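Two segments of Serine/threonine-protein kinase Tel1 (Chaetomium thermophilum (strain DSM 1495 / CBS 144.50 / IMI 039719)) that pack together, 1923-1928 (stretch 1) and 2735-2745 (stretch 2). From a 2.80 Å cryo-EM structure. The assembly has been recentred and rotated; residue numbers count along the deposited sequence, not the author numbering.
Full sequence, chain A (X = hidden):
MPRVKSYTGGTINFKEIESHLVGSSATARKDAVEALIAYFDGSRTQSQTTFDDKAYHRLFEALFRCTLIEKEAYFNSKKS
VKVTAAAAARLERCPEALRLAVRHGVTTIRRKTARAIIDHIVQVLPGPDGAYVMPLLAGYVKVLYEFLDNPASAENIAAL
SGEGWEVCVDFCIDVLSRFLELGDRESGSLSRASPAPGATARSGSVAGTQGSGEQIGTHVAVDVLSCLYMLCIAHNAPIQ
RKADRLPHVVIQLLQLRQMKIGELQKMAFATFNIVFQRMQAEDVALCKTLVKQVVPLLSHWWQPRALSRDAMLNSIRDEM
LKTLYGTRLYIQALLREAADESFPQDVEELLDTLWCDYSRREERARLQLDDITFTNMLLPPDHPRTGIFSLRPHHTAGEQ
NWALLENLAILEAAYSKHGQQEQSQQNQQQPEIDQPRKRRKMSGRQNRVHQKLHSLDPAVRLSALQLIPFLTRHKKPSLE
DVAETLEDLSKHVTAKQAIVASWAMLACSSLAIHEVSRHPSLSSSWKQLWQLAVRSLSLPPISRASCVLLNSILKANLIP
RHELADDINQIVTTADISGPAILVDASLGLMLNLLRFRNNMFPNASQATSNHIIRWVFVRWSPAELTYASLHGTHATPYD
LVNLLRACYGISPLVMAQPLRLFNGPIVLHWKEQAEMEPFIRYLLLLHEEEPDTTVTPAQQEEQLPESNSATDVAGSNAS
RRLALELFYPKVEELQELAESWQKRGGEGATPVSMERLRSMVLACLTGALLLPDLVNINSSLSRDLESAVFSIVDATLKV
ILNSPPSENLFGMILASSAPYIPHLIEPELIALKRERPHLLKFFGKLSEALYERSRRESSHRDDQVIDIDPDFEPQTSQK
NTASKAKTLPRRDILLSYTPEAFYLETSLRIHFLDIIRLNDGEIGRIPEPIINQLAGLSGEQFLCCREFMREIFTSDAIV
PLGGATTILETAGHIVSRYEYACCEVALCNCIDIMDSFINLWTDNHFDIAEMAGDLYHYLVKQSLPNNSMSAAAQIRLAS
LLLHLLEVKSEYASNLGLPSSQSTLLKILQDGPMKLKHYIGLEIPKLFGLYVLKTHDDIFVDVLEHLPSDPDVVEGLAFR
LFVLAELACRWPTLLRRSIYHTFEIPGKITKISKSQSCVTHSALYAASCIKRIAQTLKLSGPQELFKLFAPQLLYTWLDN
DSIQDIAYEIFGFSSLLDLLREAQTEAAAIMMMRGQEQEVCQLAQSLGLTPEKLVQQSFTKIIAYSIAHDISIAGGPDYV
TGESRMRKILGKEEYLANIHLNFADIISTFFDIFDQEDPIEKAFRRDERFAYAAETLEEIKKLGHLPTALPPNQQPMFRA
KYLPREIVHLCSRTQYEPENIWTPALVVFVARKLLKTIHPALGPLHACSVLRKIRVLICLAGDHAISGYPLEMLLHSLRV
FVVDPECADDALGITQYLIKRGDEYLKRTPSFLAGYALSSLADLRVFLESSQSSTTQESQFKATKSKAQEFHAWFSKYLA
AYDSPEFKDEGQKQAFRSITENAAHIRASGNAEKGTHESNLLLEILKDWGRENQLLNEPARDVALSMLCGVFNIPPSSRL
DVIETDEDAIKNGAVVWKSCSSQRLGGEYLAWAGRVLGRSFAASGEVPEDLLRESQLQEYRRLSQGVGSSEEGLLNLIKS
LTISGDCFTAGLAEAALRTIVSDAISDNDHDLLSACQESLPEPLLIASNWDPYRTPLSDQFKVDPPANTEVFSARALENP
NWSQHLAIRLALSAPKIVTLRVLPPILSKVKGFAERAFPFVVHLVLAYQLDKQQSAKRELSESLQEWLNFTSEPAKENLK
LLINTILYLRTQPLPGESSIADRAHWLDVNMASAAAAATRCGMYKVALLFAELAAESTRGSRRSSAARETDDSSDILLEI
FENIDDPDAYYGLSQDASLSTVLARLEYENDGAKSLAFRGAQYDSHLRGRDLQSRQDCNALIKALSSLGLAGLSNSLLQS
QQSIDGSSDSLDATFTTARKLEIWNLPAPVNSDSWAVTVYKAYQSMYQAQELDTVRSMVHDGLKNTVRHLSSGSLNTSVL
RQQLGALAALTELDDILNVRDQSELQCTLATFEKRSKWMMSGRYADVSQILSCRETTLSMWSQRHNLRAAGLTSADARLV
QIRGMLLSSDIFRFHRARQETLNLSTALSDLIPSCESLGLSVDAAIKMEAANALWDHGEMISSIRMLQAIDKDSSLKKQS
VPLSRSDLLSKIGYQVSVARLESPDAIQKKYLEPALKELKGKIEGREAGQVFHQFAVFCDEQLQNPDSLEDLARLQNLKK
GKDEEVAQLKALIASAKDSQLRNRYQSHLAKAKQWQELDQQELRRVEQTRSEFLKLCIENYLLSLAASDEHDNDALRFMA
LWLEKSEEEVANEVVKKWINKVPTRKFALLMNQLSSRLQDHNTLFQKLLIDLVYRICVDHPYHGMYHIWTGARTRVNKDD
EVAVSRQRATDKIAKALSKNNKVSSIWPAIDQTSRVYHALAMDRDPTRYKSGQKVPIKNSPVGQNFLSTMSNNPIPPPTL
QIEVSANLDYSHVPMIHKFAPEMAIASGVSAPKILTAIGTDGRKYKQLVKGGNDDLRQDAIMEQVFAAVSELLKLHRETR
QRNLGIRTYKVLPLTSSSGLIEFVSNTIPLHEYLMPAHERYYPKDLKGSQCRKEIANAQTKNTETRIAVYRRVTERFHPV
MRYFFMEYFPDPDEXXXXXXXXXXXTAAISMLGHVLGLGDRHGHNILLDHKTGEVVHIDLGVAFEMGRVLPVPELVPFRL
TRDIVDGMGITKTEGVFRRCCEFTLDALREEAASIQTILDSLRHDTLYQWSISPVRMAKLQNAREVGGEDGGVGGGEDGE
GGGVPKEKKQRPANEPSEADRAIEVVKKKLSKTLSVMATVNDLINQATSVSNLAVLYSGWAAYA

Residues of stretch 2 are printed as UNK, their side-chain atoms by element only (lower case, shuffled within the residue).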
# COMPACT_ATOMS: atom_id res chain seq x y z
N ASN A 1923 20.94 -9.42 19.09
CA ASN A 1923 21.53 -10.73 18.85
C ASN A 1923 20.71 -11.89 19.37
O ASN A 1923 20.91 -13.01 18.90
CB ASN A 1923 22.92 -10.80 19.48
CG ASN A 1923 23.83 -9.71 18.98
OD1 ASN A 1923 24.34 -9.78 17.87
ND2 ASN A 1923 24.03 -8.70 19.80
N ILE A 1924 19.81 -11.67 20.32
CA ILE A 1924 18.99 -12.77 20.80
C ILE A 1924 18.09 -13.25 19.67
O ILE A 1924 17.79 -12.53 18.72
CB ILE A 1924 18.18 -12.35 22.03
CG1 ILE A 1924 17.99 -13.54 22.97
CG2 ILE A 1924 16.83 -11.82 21.63
CD1 ILE A 1924 17.51 -13.14 24.31
N ASP A 1925 17.68 -14.51 19.78
CA ASP A 1925 17.03 -15.20 18.67
C ASP A 1925 15.51 -15.19 18.86
O ASP A 1925 14.89 -16.18 19.23
CB ASP A 1925 17.57 -16.62 18.56
CG ASP A 1925 17.07 -17.33 17.33
OD1 ASP A 1925 16.50 -16.66 16.45
OD2 ASP A 1925 17.25 -18.56 17.23
N ASP A 1926 14.91 -14.04 18.58
CA ASP A 1926 13.48 -13.90 18.58
C ASP A 1926 13.13 -12.89 17.50
O ASP A 1926 13.86 -11.91 17.34
CB ASP A 1926 12.92 -13.44 19.92
CG ASP A 1926 11.49 -13.90 20.15
OD1 ASP A 1926 11.25 -15.12 20.05
OD2 ASP A 1926 10.62 -13.06 20.42
N PRO A 1927 12.05 -13.10 16.75
CA PRO A 1927 11.68 -12.11 15.73
C PRO A 1927 11.24 -10.78 16.30
O PRO A 1927 11.52 -9.74 15.69
CB PRO A 1927 10.54 -12.80 14.97
CG PRO A 1927 10.60 -14.22 15.36
CD PRO A 1927 11.17 -14.28 16.72
N ASP A 1928 10.57 -10.75 17.45
CA ASP A 1928 9.85 -9.56 17.89
C ASP A 1928 10.48 -8.82 19.06
O ASP A 1928 10.04 -7.71 19.36
CB ASP A 1928 8.41 -9.92 18.27
CG ASP A 1928 7.69 -10.67 17.19
OD1 ASP A 1928 7.97 -10.43 16.00
OD2 ASP A 1928 6.84 -11.52 17.52
N UNK A 2735 13.86 -20.86 30.21
CA UNK A 2735 13.16 -19.69 30.73
C UNK A 2735 12.72 -18.76 29.60
O UNK A 2735 11.57 -18.34 29.55
c UNK A 2735 15.23 -14.68 30.38
c UNK A 2735 14.06 -18.96 31.72
c UNK A 2735 14.56 -13.70 31.08
c UNK A 2735 12.74 -17.29 33.10
c UNK A 2735 13.63 -17.60 32.13
c UNK A 2735 15.02 -16.00 30.63
n UNK A 2735 12.61 -15.94 33.21
c UNK A 2735 13.67 -14.00 32.06
c UNK A 2735 13.44 -15.34 32.31
c UNK A 2735 14.11 -16.36 31.62
N UNK A 2736 13.64 -18.44 28.69
CA UNK A 2736 13.30 -17.52 27.62
C UNK A 2736 12.24 -18.10 26.70
O UNK A 2736 11.29 -17.40 26.31
c UNK A 2736 14.05 -14.83 26.11
c UNK A 2736 13.87 -14.26 23.84
c UNK A 2736 14.55 -17.16 26.83
c UNK A 2736 14.36 -16.47 24.45
c UNK A 2736 14.32 -16.13 25.78
c UNK A 2736 13.83 -13.90 25.15
c UNK A 2736 14.14 -15.54 23.49
N UNK A 2737 12.35 -19.38 26.36
CA UNK A 2737 11.36 -19.98 25.48
C UNK A 2737 9.98 -20.02 26.13
O UNK A 2737 8.97 -19.74 25.47
o UNK A 2737 12.00 -24.05 24.64
c UNK A 2737 11.80 -21.37 25.08
n UNK A 2737 10.04 -24.19 23.55
c UNK A 2737 11.04 -23.51 24.10
c UNK A 2737 10.93 -22.01 24.05
N UNK A 2738 9.91 -20.34 27.41
CA UNK A 2738 8.61 -20.45 28.06
C UNK A 2738 7.97 -19.09 28.28
O UNK A 2738 6.75 -18.96 28.20
n UNK A 2738 10.31 -25.07 27.64
c UNK A 2738 9.36 -22.54 29.30
c UNK A 2738 8.67 -23.39 28.31
c UNK A 2738 9.11 -24.81 28.43
c UNK A 2738 8.75 -21.17 29.39
N UNK A 2739 8.77 -18.07 28.56
CA UNK A 2739 8.20 -16.73 28.68
C UNK A 2739 7.70 -16.22 27.34
O UNK A 2739 6.67 -15.53 27.29
c UNK A 2739 9.23 -15.79 29.27
n UNK A 2739 11.73 -11.70 28.33
c UNK A 2739 11.19 -12.18 29.44
c UNK A 2739 9.67 -13.75 30.54
n UNK A 2739 11.51 -11.67 30.61
c UNK A 2739 8.63 -14.74 30.15
n UNK A 2739 10.31 -13.16 29.38
N UNK A 2740 8.38 -16.57 26.25
CA UNK A 2740 7.85 -16.22 24.94
C UNK A 2740 6.55 -16.95 24.64
O UNK A 2740 5.63 -16.37 24.06
c UNK A 2740 8.88 -16.52 23.87
c UNK A 2740 8.40 -16.05 22.54
o UNK A 2740 10.09 -15.82 24.18
N UNK A 2741 6.44 -18.22 25.02
CA UNK A 2741 5.19 -18.95 24.86
C UNK A 2741 4.06 -18.28 25.61
O UNK A 2741 2.94 -18.16 25.09
c UNK A 2741 6.05 -21.26 24.37
o UNK A 2741 6.31 -20.86 23.24
c UNK A 2741 5.33 -20.38 25.34
n UNK A 2741 6.35 -22.47 24.79
N UNK A 2742 4.31 -17.88 26.85
CA UNK A 2742 3.30 -17.17 27.63
C UNK A 2742 2.83 -15.91 26.92
O UNK A 2742 1.63 -15.68 26.76
c UNK A 2742 3.35 -14.55 29.85
c UNK A 2742 3.87 -16.84 29.00
c UNK A 2742 1.61 -14.16 31.34
o UNK A 2742 0.89 -13.28 32.09
c UNK A 2742 2.63 -13.69 30.59
c UNK A 2742 3.06 -15.89 29.83
c UNK A 2742 2.02 -16.34 30.61
c UNK A 2742 1.30 -15.48 31.35
N UNK A 2743 3.78 -15.07 26.47
CA UNK A 2743 3.39 -13.81 25.84
C UNK A 2743 2.61 -14.04 24.55
O UNK A 2743 1.62 -13.35 24.29
c UNK A 2743 4.63 -12.97 25.57
c UNK A 2743 4.24 -11.57 25.25
o UNK A 2743 5.46 -12.94 26.73
N UNK A 2744 3.02 -15.01 23.75
CA UNK A 2744 2.34 -15.25 22.48
C UNK A 2744 0.94 -15.81 22.68
O UNK A 2744 0.01 -15.38 21.99
n UNK A 2744 8.08 -16.32 18.21
c UNK A 2744 7.10 -16.87 18.88
c UNK A 2744 3.16 -16.21 21.63
n UNK A 2744 7.00 -18.18 18.94
c UNK A 2744 4.30 -15.59 20.92
c UNK A 2744 5.09 -16.65 20.26
n UNK A 2744 6.20 -16.11 19.50
N UNK A 2745 0.77 -16.78 23.57
CA UNK A 2745 -0.57 -17.31 23.78
C UNK A 2745 -1.49 -16.28 24.42
O UNK A 2745 -2.68 -16.24 24.10
o UNK A 2745 0.29 -18.36 25.76
c UNK A 2745 0.09 -19.68 23.81
c UNK A 2745 -0.52 -18.58 24.61

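Position 2735 carries ten side-chain atoms: one carbon, then fused five- and six-membered rings holding eight carbons and one nitrogen. An indole fits, so this is Trp2735. It does not touch stretch 1.

Position 2736 has seven carbons, one leading to a six-membered ring, with no heteroatom. This is phenylalanine, Phe2736. One face of the ring takes the methyl of Ile1924: CD1 of Ile1924 is 3.8 Å from CZ of Phe2736 and 4.0 Å from the ring centroid, a CH-pi contact. At the ring edge lie CB of Asp1926, 4.1 Å from CZ of Phe2736, and the backbone O of Asp1925.

Position 2737 has three carbons, the third carrying one oxygen and one nitrogen. It is Gln2737. Its end leads away from stretch 1.

Position 2738 is a row of four carbons ending in nitrogen, the pattern of Lys2738. It is out of reach.

Position 2739 has three carbons, a nitrogen, then a carbon with two more nitrogens. That guanidinium makes it Arg2739. It makes no contact with stretch 1.

Position 2740 has one carbon bearing an oxygen and a carbon. It is Thr2740. Its CG2 lies 3.9 Å from OD1 of Asp1926. Its OG1 instead donates to O of Phe2736 at 2.9 Å, one turn back in the helix.

Position 2741 has two carbons, the second carrying one oxygen and one nitrogen: Asn2741. It is out of reach.

Position 2742 has one carbon and a six-carbon ring bearing an oxygen. This is Tyr2742, also out of reach.

Position 2743 again has one carbon with an oxygen and a carbon, so it is Thr2743. Its OG1 donates to O of Arg2739 at 2.9 Å.

Position 2744 repeats the guanidinium pattern, three carbons, N, and a carbon with two N. It is Arg2744, with chi2 and chi3 both t, an extended chain. Its NH1 comes 4.0 Å from CD of Pro1927.

Position 2745 has one carbon with an oxygen and a carbon: Thr2745. It does not reach stretch 1.

The contact is small, and no hydrogen bond crosses it. Phe2736, Thr2740 and Arg2744 are spaced four apart, so they share one side of the helix and meet the loop together. Phe2736 supplies the apolar packing. Asp1926 touches all three. Its OD1 forms a long salt bridge with NH1 of Arg2744 at 3.9 Å. The oxygen lies well out of the guanidinium plane, so the attraction is between charges and no N-H points at it.

Stretch 2 (2735-2745) WFQKRTNYTRT
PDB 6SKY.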